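Long-range contacts in succinoglycan biosynthesis protein (Bacillus cereus ATCC 14579, PDB 3B55), which is of unproven function but binds calcium and belongs to the erythromycin esterase-like family, despite a name that points to succinoglycan biosynthesis: residues H88-M93 and Q434-S439; G340-E345 and L430-K435. The protein carries 1 engineered substitution. All blocks are in the same frame, centred on the assembly; numbering follows the deposited sequence.

Contacts 1 and 2 lie side by side, their centres about 9 Å apart, and share Q434 and K435, where the chain leaves strand 429-433 and turns toward helix 88-104. They touch: V436 N lies 3.1 Å from E345 O, a probable hydrogen bond, and I433 CD1 packs 3.7 Å from E89 O. Contact 2 pairs strands of the central sheet, and contact 1 ties the chain beyond strand 429-433 to the helix on one side of that sheet. Contact 1 is nearer the metal site: the side chain of F91 is about 5 Å from that of the calcium ligand H85 and about 9 Å from the ion, the side chain of T341 in contact 2 about 12 Å.

Contact 1. Residues H88-M93 and Q434-S439; sequences HEVFTM and QKVSPS
Both carboxylate oxygens of E89 are bonded by S437, where the chain leaving the sheet crosses the first turn of helix 88-104 in this erythromycin esterase-like alpha/beta fold. S437 N donates to E89 OE1 over 2.6 Å (N-H...O angle 156°) and meets it from above the carboxylate plane. The hydroxyl S437 OG donates to E89 OE2 over 2.7 Å, on the syn lone pair. One donor to each oxygen fixes the rotation of the group. The E89 chain reaches S437 through a bend at chi2 (69°), while S437 OG takes the crowded position between its backbone N and carbonyl carbon, which brings both donors of the serine to one carboxylate.

A third bond runs the other way: H88 N, in the first helical turn, donates to S437 O over 2.8 Å. It is close to straight (167°) and nearly along the C=O axis. The two S437 donors, and the place of E89 in the first turn of the helix, would favour its ionised form, although that is inferred from geometry alone.

Around the bonds lie packing contacts. H88 CB lies 3.4 Å from P438 O, but CG is anti to the backbone N and carries the imidazole away from the segment, with T92 CG2 over one ring face. V90 and V436 run alongside each other, pointing the same way, CG2 to CG1 at 4.1 Å. S439 OG is hydrogen-bonded to N349 ND2, beyond the two segments, and S439 CB meets the F91 ring at its edge, near the ring plane, 3.7 Å from CE2.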
ATOM      1  N   HIS A  88      -9.679 -13.242   2.437  1.00  9.60           N
ATOM      2  CA  HIS A  88      -9.124 -14.075   1.376  1.00  9.38           C
ATOM      3  C   HIS A  88      -9.460 -13.608  -0.042  1.00  9.71           C
ATOM      4  O   HIS A  88      -8.566 -13.423  -0.871  1.00 12.12           O
ATOM      5  CB  HIS A  88      -9.606 -15.522   1.580  1.00 10.05           C
ATOM      6  CG  HIS A  88      -9.170 -16.473   0.509  1.00  9.65           C
ATOM      7  ND1 HIS A  88     -10.033 -16.959  -0.449  1.00 13.78           N
ATOM      8  CD2 HIS A  88      -7.969 -17.040   0.252  1.00 13.67           C
ATOM      9  CE1 HIS A  88      -9.382 -17.788  -1.247  1.00 15.41           C
ATOM     10  NE2 HIS A  88      -8.127 -17.854  -0.842  1.00 12.80           N
ATOM     11  N   GLU A  89     -10.747 -13.424  -0.312  1.00  9.89           N
ATOM     12  CA  GLU A  89     -11.220 -13.007  -1.632  1.00 11.30           C
ATOM     13  C   GLU A  89     -10.707 -11.635  -2.021  1.00 11.51           C
ATOM     14  O   GLU A  89     -10.485 -11.362  -3.204  1.00 11.74           O
ATOM     15  CB  GLU A  89     -12.756 -13.000  -1.684  1.00 10.14           C
ATOM     16  CG  GLU A  89     -13.424 -14.353  -1.457  1.00  9.42           C
ATOM     17  CD  GLU A  89     -13.292 -14.866  -0.022  1.00 10.03           C
ATOM     18  OE1 GLU A  89     -12.942 -14.081   0.893  1.00  8.68           O
ATOM     19  OE2 GLU A  89     -13.577 -16.062   0.196  1.00 11.74           O
ATOM     20  N   VAL A  90     -10.523 -10.765  -1.035  1.00 10.69           N
ATOM     21  CA  VAL A  90     -10.025  -9.434  -1.334  1.00 11.90           C
ATOM     22  C   VAL A  90      -8.596  -9.553  -1.836  1.00 12.43           C
ATOM     23  O   VAL A  90      -8.231  -8.938  -2.842  1.00 10.95           O
ATOM     24  CB  VAL A  90     -10.072  -8.517  -0.106  1.00 12.07           C
ATOM     25  CG1 VAL A  90      -9.459  -7.180  -0.448  1.00 11.05           C
ATOM     26  CG2 VAL A  90     -11.519  -8.333   0.334  1.00 10.77           C
ATOM     27  N   PHE A  91      -7.788 -10.353  -1.145  1.00 11.51           N
ATOM     28  CA  PHE A  91      -6.406 -10.553  -1.564  1.00 11.74           C
ATOM     29  C   PHE A  91      -6.329 -11.184  -2.955  1.00 10.90           C
ATOM     30  O   PHE A  91      -5.640 -10.670  -3.830  1.00 12.43           O
ATOM     31  CB  PHE A  91      -5.647 -11.461  -0.592  1.00 12.32           C
ATOM     32  CG  PHE A  91      -5.240 -10.791   0.700  1.00 17.47           C
ATOM     33  CD1 PHE A  91      -4.849  -9.452   0.718  1.00 20.77           C
ATOM     34  CD2 PHE A  91      -5.204 -11.515   1.889  1.00 16.61           C
ATOM     35  CE1 PHE A  91      -4.431  -8.842   1.900  1.00 20.39           C
ATOM     36  CE2 PHE A  91      -4.789 -10.919   3.079  1.00 21.30           C
ATOM     37  CZ  PHE A  91      -4.399  -9.578   3.085  1.00 19.55           C
ATOM     38  N   THR A  92      -7.037 -12.294  -3.165  1.00 10.30           N
ATOM     39  CA  THR A  92      -6.976 -12.963  -4.458  1.00  9.28           C
ATOM     40  C   THR A  92      -7.494 -12.121  -5.616  1.00  9.28           C
ATOM     41  O   THR A  92      -6.969 -12.209  -6.724  1.00  7.23           O
ATOM     42  CB  THR A  92      -7.735 -14.311  -4.458  1.00 11.37           C
ATOM     43  OG1 THR A  92      -9.122 -14.087  -4.185  1.00 14.40           O
ATOM     44  CG2 THR A  92      -7.133 -15.270  -3.423  1.00  9.31           C
HETATM   45  N   MSE A  93      -8.521 -11.309  -5.372  1.00  9.82           N
HETATM   46  CA  MSE A  93      -9.066 -10.465  -6.428  1.00 10.27           C
HETATM   47  C   MSE A  93      -8.045  -9.381  -6.789  1.00 11.30           C
HETATM   48  O   MSE A  93      -7.946  -8.965  -7.946  1.00  8.95           O
HETATM   49  CB  MSE A  93     -10.369  -9.806  -5.977  1.00 12.07           C
HETATM   50  CG  MSE A  93     -11.079  -9.041  -7.070  1.00 16.12           C
HETATM   51 SE   MSE A  93     -11.546 -10.157  -8.603  1.00 34.16          SE
HETATM   52  CE  MSE A  93     -13.149 -10.960  -7.938  1.00 41.93           C
ATOM     53  N   GLN A 434     -19.258  -9.474  -2.774  1.00  5.70           N
ATOM     54  CA  GLN A 434     -20.383  -9.699  -1.874  1.00  9.17           C
ATOM     55  C   GLN A 434     -20.151 -10.635  -0.692  1.00 11.70           C
ATOM     56  O   GLN A 434     -20.767 -10.456   0.357  1.00  9.83           O
ATOM     57  CB  GLN A 434     -21.600 -10.138  -2.692  1.00  9.17           C
ATOM     58  CG  GLN A 434     -21.878  -9.225  -3.893  1.00  8.67           C
ATOM     59  CD  GLN A 434     -22.354  -7.825  -3.497  1.00 11.54           C
ATOM     60  OE1 GLN A 434     -21.842  -7.224  -2.556  1.00 12.05           O
ATOM     61  NE2 GLN A 434     -23.330  -7.299  -4.235  1.00 14.21           N
ATOM     62  N   LYS A 435     -19.285 -11.633  -0.835  1.00 12.18           N
ATOM     63  CA  LYS A 435     -19.021 -12.504   0.308  1.00  8.68           C
ATOM     64  C   LYS A 435     -17.545 -12.842   0.468  1.00 10.27           C
ATOM     65  O   LYS A 435     -16.906 -13.377  -0.436  1.00 12.46           O
ATOM     66  CB  LYS A 435     -19.828 -13.809   0.246  1.00 11.33           C
ATOM     67  CG  LYS A 435     -19.717 -14.586   1.565  1.00 15.59           C
ATOM     68  CD  LYS A 435     -20.297 -15.993   1.536  1.00 39.27           C
ATOM     69  CE  LYS A 435     -21.772 -16.014   1.907  1.00 45.78           C
ATOM     70  NZ  LYS A 435     -22.045 -15.144   3.081  1.00 41.23           N
ATOM     71  N   VAL A 436     -17.000 -12.519   1.632  1.00 11.10           N
ATOM     72  CA  VAL A 436     -15.603 -12.806   1.904  1.00 10.74           C
ATOM     73  C   VAL A 436     -15.460 -13.803   3.046  1.00 12.39           C
ATOM     74  O   VAL A 436     -16.399 -14.023   3.815  1.00 10.91           O
ATOM     75  CB  VAL A 436     -14.823 -11.527   2.281  1.00 10.93           C
ATOM     76  CG1 VAL A 436     -14.961 -10.487   1.175  1.00  8.29           C
ATOM     77  CG2 VAL A 436     -15.328 -10.982   3.619  1.00  9.85           C
ATOM     78  N   SER A 437     -14.276 -14.400   3.130  1.00 11.08           N
ATOM     79  CA  SER A 437     -13.932 -15.351   4.174  1.00 13.01           C
ATOM     80  C   SER A 437     -12.528 -14.944   4.652  1.00 14.56           C
ATOM     81  O   SER A 437     -11.829 -14.183   3.978  1.00 11.74           O
ATOM     82  CB  SER A 437     -13.932 -16.777   3.622  1.00 15.09           C
ATOM     83  OG  SER A 437     -12.944 -16.944   2.618  1.00 17.57           O
ATOM     84  N   PRO A 438     -12.092 -15.447   5.818  1.00 14.69           N
ATOM     85  CA  PRO A 438     -10.778 -15.128   6.387  1.00 11.68           C
ATOM     86  C   PRO A 438      -9.553 -15.452   5.520  1.00 14.45           C
ATOM     87  O   PRO A 438      -9.500 -16.487   4.850  1.00 13.92           O
ATOM     88  CB  PRO A 438     -10.767 -15.923   7.698  1.00 13.62           C
ATOM     89  CG  PRO A 438     -12.233 -16.049   8.051  1.00 11.54           C
ATOM     90  CD  PRO A 438     -12.828 -16.371   6.700  1.00 13.08           C
ATOM     91  N   SER A 439      -8.571 -14.555   5.538  1.00 13.23           N
ATOM     92  CA  SER A 439      -7.336 -14.767   4.794  1.00 11.76           C
ATOM     93  C   SER A 439      -6.723 -16.027   5.397  1.00 14.19           C
ATOM     94  O   SER A 439      -6.963 -16.341   6.560  1.00  9.76           O
ATOM     95  CB  SER A 439      -6.389 -13.589   4.991  1.00 12.25           C
ATOM     96  OG  SER A 439      -6.026 -13.461   6.353  1.00  9.57           O
TER

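Contact 2. Residues G340-E345 and L430-K435; sequences GTSVYE and LVQIQK
The Y344 ring has E345 CG over one face, 3.3 Å above the plane and offset toward the rim, and Q434 O at its edge, 4.0 Å from CD2. Its CG is anti to the backbone N, which swings the ring away from segment 430-435 beyond CB. The Q434 side chain crosses Y344 obliquely, with ring and amide planes 55° apart, and Q434 OE1 approaches Y344 CB at 3.6 Å. Q434 NE2 is bonded elsewhere, to the carbonyls of F375 and V378, which fixes that amide. The second amide, of Q432, is bent back at chi2 (78°) so that CD lies 3.6 Å from S342 O.

The backbones form a parallel ladder whose two short strand axes are inclined at 27°. V431 N donates to G340 O and I433 N to S342 O, each over 2.9 Å and nearly along the C=O axis. Between them S342 N donates to V431 O, in the carbonyl plane. The alternation breaks at Y344 N, which is 3.8 Å from I433 O: a water accepts from Y344 N and donates to both I433 O and E345 O, bridging the two chains. Direct bonding resumes at E345 N, which donates to Q434 O over 3.0 Å from above the carbonyl plane, at the corners of both chains.

T341 and V431 lie side by side on the sheet face covered by helix 88-104, T341 CG2 being 4.1 Å from V431 CB. L430, S342 and Q432 occupy the other face, against helix 371-376, and L430 CD1 touches S342 CB. Adjacent parallel strands of a mixed sheet with helices packed on both faces are characteristic of layered alpha/beta folds.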
ATOM      1  N   GLY A 340     -10.600   0.932  -5.394  1.00 12.16           N
ATOM      2  CA  GLY A 340     -10.854   0.461  -4.045  1.00 10.47           C
ATOM      3  C   GLY A 340     -11.734  -0.770  -4.065  1.00  9.62           C
ATOM      4  O   GLY A 340     -12.464  -0.990  -5.027  1.00  7.47           O
ATOM      5  N   THR A 341     -11.651  -1.585  -3.017  1.00 11.09           N
ATOM      6  CA  THR A 341     -12.478  -2.789  -2.919  1.00 12.74           C
ATOM      7  C   THR A 341     -13.504  -2.563  -1.827  1.00 11.59           C
ATOM      8  O   THR A 341     -13.275  -1.770  -0.911  1.00 12.22           O
ATOM      9  CB  THR A 341     -11.647  -4.054  -2.576  1.00 13.11           C
ATOM     10  OG1 THR A 341     -10.698  -3.755  -1.541  1.00 14.48           O
ATOM     11  CG2 THR A 341     -10.921  -4.562  -3.816  1.00 15.09           C
ATOM     12  N   SER A 342     -14.643  -3.238  -1.933  1.00 11.08           N
ATOM     13  CA  SER A 342     -15.686  -3.085  -0.935  1.00 10.37           C
ATOM     14  C   SER A 342     -16.349  -4.428  -0.662  1.00 10.10           C
ATOM     15  O   SER A 342     -16.394  -5.307  -1.524  1.00  8.78           O
ATOM     16  CB  SER A 342     -16.711  -2.055  -1.404  1.00 13.64           C
ATOM     17  OG  SER A 342     -17.514  -1.615  -0.321  1.00 19.13           O
ATOM     18  N   VAL A 343     -16.874  -4.578   0.544  1.00 10.42           N
ATOM     19  CA  VAL A 343     -17.487  -5.830   0.935  1.00 11.16           C
ATOM     20  C   VAL A 343     -18.941  -5.674   1.349  1.00 12.45           C
ATOM     21  O   VAL A 343     -19.497  -4.577   1.301  1.00 14.77           O
ATOM     22  CB  VAL A 343     -16.694  -6.445   2.095  1.00 11.44           C
ATOM     23  CG1 VAL A 343     -15.291  -6.814   1.624  1.00  5.37           C
ATOM     24  CG2 VAL A 343     -16.613  -5.449   3.245  1.00  6.82           C
ATOM     25  N   TYR A 344     -19.543  -6.784   1.764  1.00 11.74           N
ATOM     26  CA  TYR A 344     -20.933  -6.799   2.196  1.00 10.44           C
ATOM     27  C   TYR A 344     -21.169  -7.796   3.335  1.00  9.99           C
ATOM     28  O   TYR A 344     -21.434  -7.401   4.469  1.00  9.39           O
ATOM     29  CB  TYR A 344     -21.837  -7.121   1.004  1.00 11.55           C
ATOM     30  CG  TYR A 344     -23.307  -7.162   1.343  1.00 12.01           C
ATOM     31  CD1 TYR A 344     -23.906  -6.124   2.058  1.00 10.90           C
ATOM     32  CD2 TYR A 344     -24.101  -8.243   0.959  1.00 11.08           C
ATOM     33  CE1 TYR A 344     -25.256  -6.162   2.387  1.00 12.55           C
ATOM     34  CE2 TYR A 344     -25.457  -8.291   1.281  1.00 10.01           C
ATOM     35  CZ  TYR A 344     -26.027  -7.248   1.993  1.00 17.21           C
ATOM     36  OH  TYR A 344     -27.365  -7.293   2.311  1.00 14.36           O
ATOM     37  N   GLU A 345     -21.067  -9.088   3.041  1.00 10.78           N
ATOM     38  CA  GLU A 345     -21.274 -10.101   4.069  1.00 12.00           C
ATOM     39  C   GLU A 345     -20.070 -11.029   4.175  1.00 12.45           C
ATOM     40  O   GLU A 345     -19.263 -11.131   3.244  1.00 11.33           O
ATOM     41  CB  GLU A 345     -22.528 -10.930   3.769  1.00 10.50           C
ATOM     42  CG  GLU A 345     -23.827 -10.132   3.712  1.00 12.33           C
ATOM     43  CD  GLU A 345     -25.044 -11.003   3.410  1.00 16.82           C
ATOM     44  OE1 GLU A 345     -24.959 -11.842   2.488  1.00 20.67           O
ATOM     45  OE2 GLU A 345     -26.085 -10.836   4.084  1.00 23.43           O
ATOM     46  N   LEU A 430     -14.496   1.069  -8.356  1.00  9.64           N
ATOM     47  CA  LEU A 430     -14.845   0.234  -7.213  1.00 10.17           C
ATOM     48  C   LEU A 430     -15.072  -1.229  -7.587  1.00 10.32           C
ATOM     49  O   LEU A 430     -15.759  -1.542  -8.557  1.00 11.08           O
ATOM     50  CB  LEU A 430     -16.106   0.742  -6.505  1.00 11.99           C
ATOM     51  CG  LEU A 430     -16.387  -0.101  -5.245  1.00 13.55           C
ATOM     52  CD1 LEU A 430     -15.911   0.641  -4.000  1.00 13.48           C
ATOM     53  CD2 LEU A 430     -17.861  -0.418  -5.138  1.00 13.64           C
ATOM     54  N   VAL A 431     -14.483  -2.117  -6.796  1.00  9.85           N
ATOM     55  CA  VAL A 431     -14.626  -3.548  -6.993  1.00  7.53           C
ATOM     56  C   VAL A 431     -15.366  -4.091  -5.779  1.00  7.53           C
ATOM     57  O   VAL A 431     -14.851  -4.045  -4.661  1.00  7.84           O
ATOM     58  CB  VAL A 431     -13.255  -4.229  -7.112  1.00  9.94           C
ATOM     59  CG1 VAL A 431     -13.424  -5.738  -7.146  1.00  9.91           C
ATOM     60  CG2 VAL A 431     -12.547  -3.729  -8.365  1.00  3.86           C
ATOM     61  N   GLN A 432     -16.579  -4.591  -5.999  1.00  7.35           N
ATOM     62  CA  GLN A 432     -17.397  -5.128  -4.912  1.00  6.17           C
ATOM     63  C   GLN A 432     -17.339  -6.654  -4.865  1.00  8.50           C
ATOM     64  O   GLN A 432     -17.460  -7.321  -5.889  1.00 10.07           O
ATOM     65  CB  GLN A 432     -18.860  -4.684  -5.088  1.00  5.12           C
ATOM     66  CG  GLN A 432     -19.823  -5.206  -4.022  1.00  5.26           C
ATOM     67  CD  GLN A 432     -19.728  -4.442  -2.701  1.00  6.74           C
ATOM     68  OE1 GLN A 432     -20.290  -4.862  -1.687  1.00 11.31           O
ATOM     69  NE2 GLN A 432     -19.036  -3.308  -2.716  1.00  4.13           N
ATOM     70  N   ILE A 433     -17.139  -7.190  -3.668  1.00  8.84           N
ATOM     71  CA  ILE A 433     -17.084  -8.632  -3.443  1.00  5.96           C
ATOM     72  C   ILE A 433     -18.144  -8.875  -2.367  1.00  7.19           C
ATOM     73  O   ILE A 433     -17.963  -8.514  -1.200  1.00  3.90           O
ATOM     74  CB  ILE A 433     -15.679  -9.055  -2.960  1.00  7.84           C
ATOM     75  CG1 ILE A 433     -14.640  -8.565  -3.960  1.00  4.35           C
ATOM     76  CG2 ILE A 433     -15.587 -10.580  -2.844  1.00  8.26           C
ATOM     77  CD1 ILE A 433     -13.217  -8.848  -3.544  1.00  9.43           C
ATOM     78  N   GLN A 434     -19.258  -9.474  -2.774  1.00  5.70           N
ATOM     79  CA  GLN A 434     -20.383  -9.699  -1.874  1.00  9.17           C
ATOM     80  C   GLN A 434     -20.151 -10.635  -0.692  1.00 11.70           C
ATOM     81  O   GLN A 434     -20.767 -10.456   0.357  1.00  9.83           O
ATOM     82  CB  GLN A 434     -21.600 -10.138  -2.692  1.00  9.17           C
ATOM     83  CG  GLN A 434     -21.878  -9.225  -3.893  1.00  8.67           C
ATOM     84  CD  GLN A 434     -22.354  -7.825  -3.497  1.00 11.54           C
ATOM     85  OE1 GLN A 434     -21.842  -7.224  -2.556  1.00 12.05           O
ATOM     86  NE2 GLN A 434     -23.330  -7.299  -4.235  1.00 14.21           N
ATOM     87  N   LYS A 435     -19.285 -11.633  -0.835  1.00 12.18           N
ATOM     88  CA  LYS A 435     -19.021 -12.504   0.308  1.00  8.68           C
ATOM     89  C   LYS A 435     -17.545 -12.842   0.468  1.00 10.27           C
ATOM     90  O   LYS A 435     -16.906 -13.377  -0.436  1.00 12.46           O
ATOM     91  CB  LYS A 435     -19.828 -13.809   0.246  1.00 11.33           C
ATOM     92  CG  LYS A 435     -19.717 -14.586   1.565  1.00 15.59           C
ATOM     93  CD  LYS A 435     -20.297 -15.993   1.536  1.00 39.27           C
ATOM     94  CE  LYS A 435     -21.772 -16.014   1.907  1.00 45.78           C
ATOM     95  NZ  LYS A 435     -22.045 -15.144   3.081  1.00 41.23           N
TER
HETATM   96  O   HOH W   1     -18.158  -9.266   1.419  1.00  8.49           O
HETATM   97  O   HOH W   2     -23.086 -11.962  -0.020  1.00 14.08           O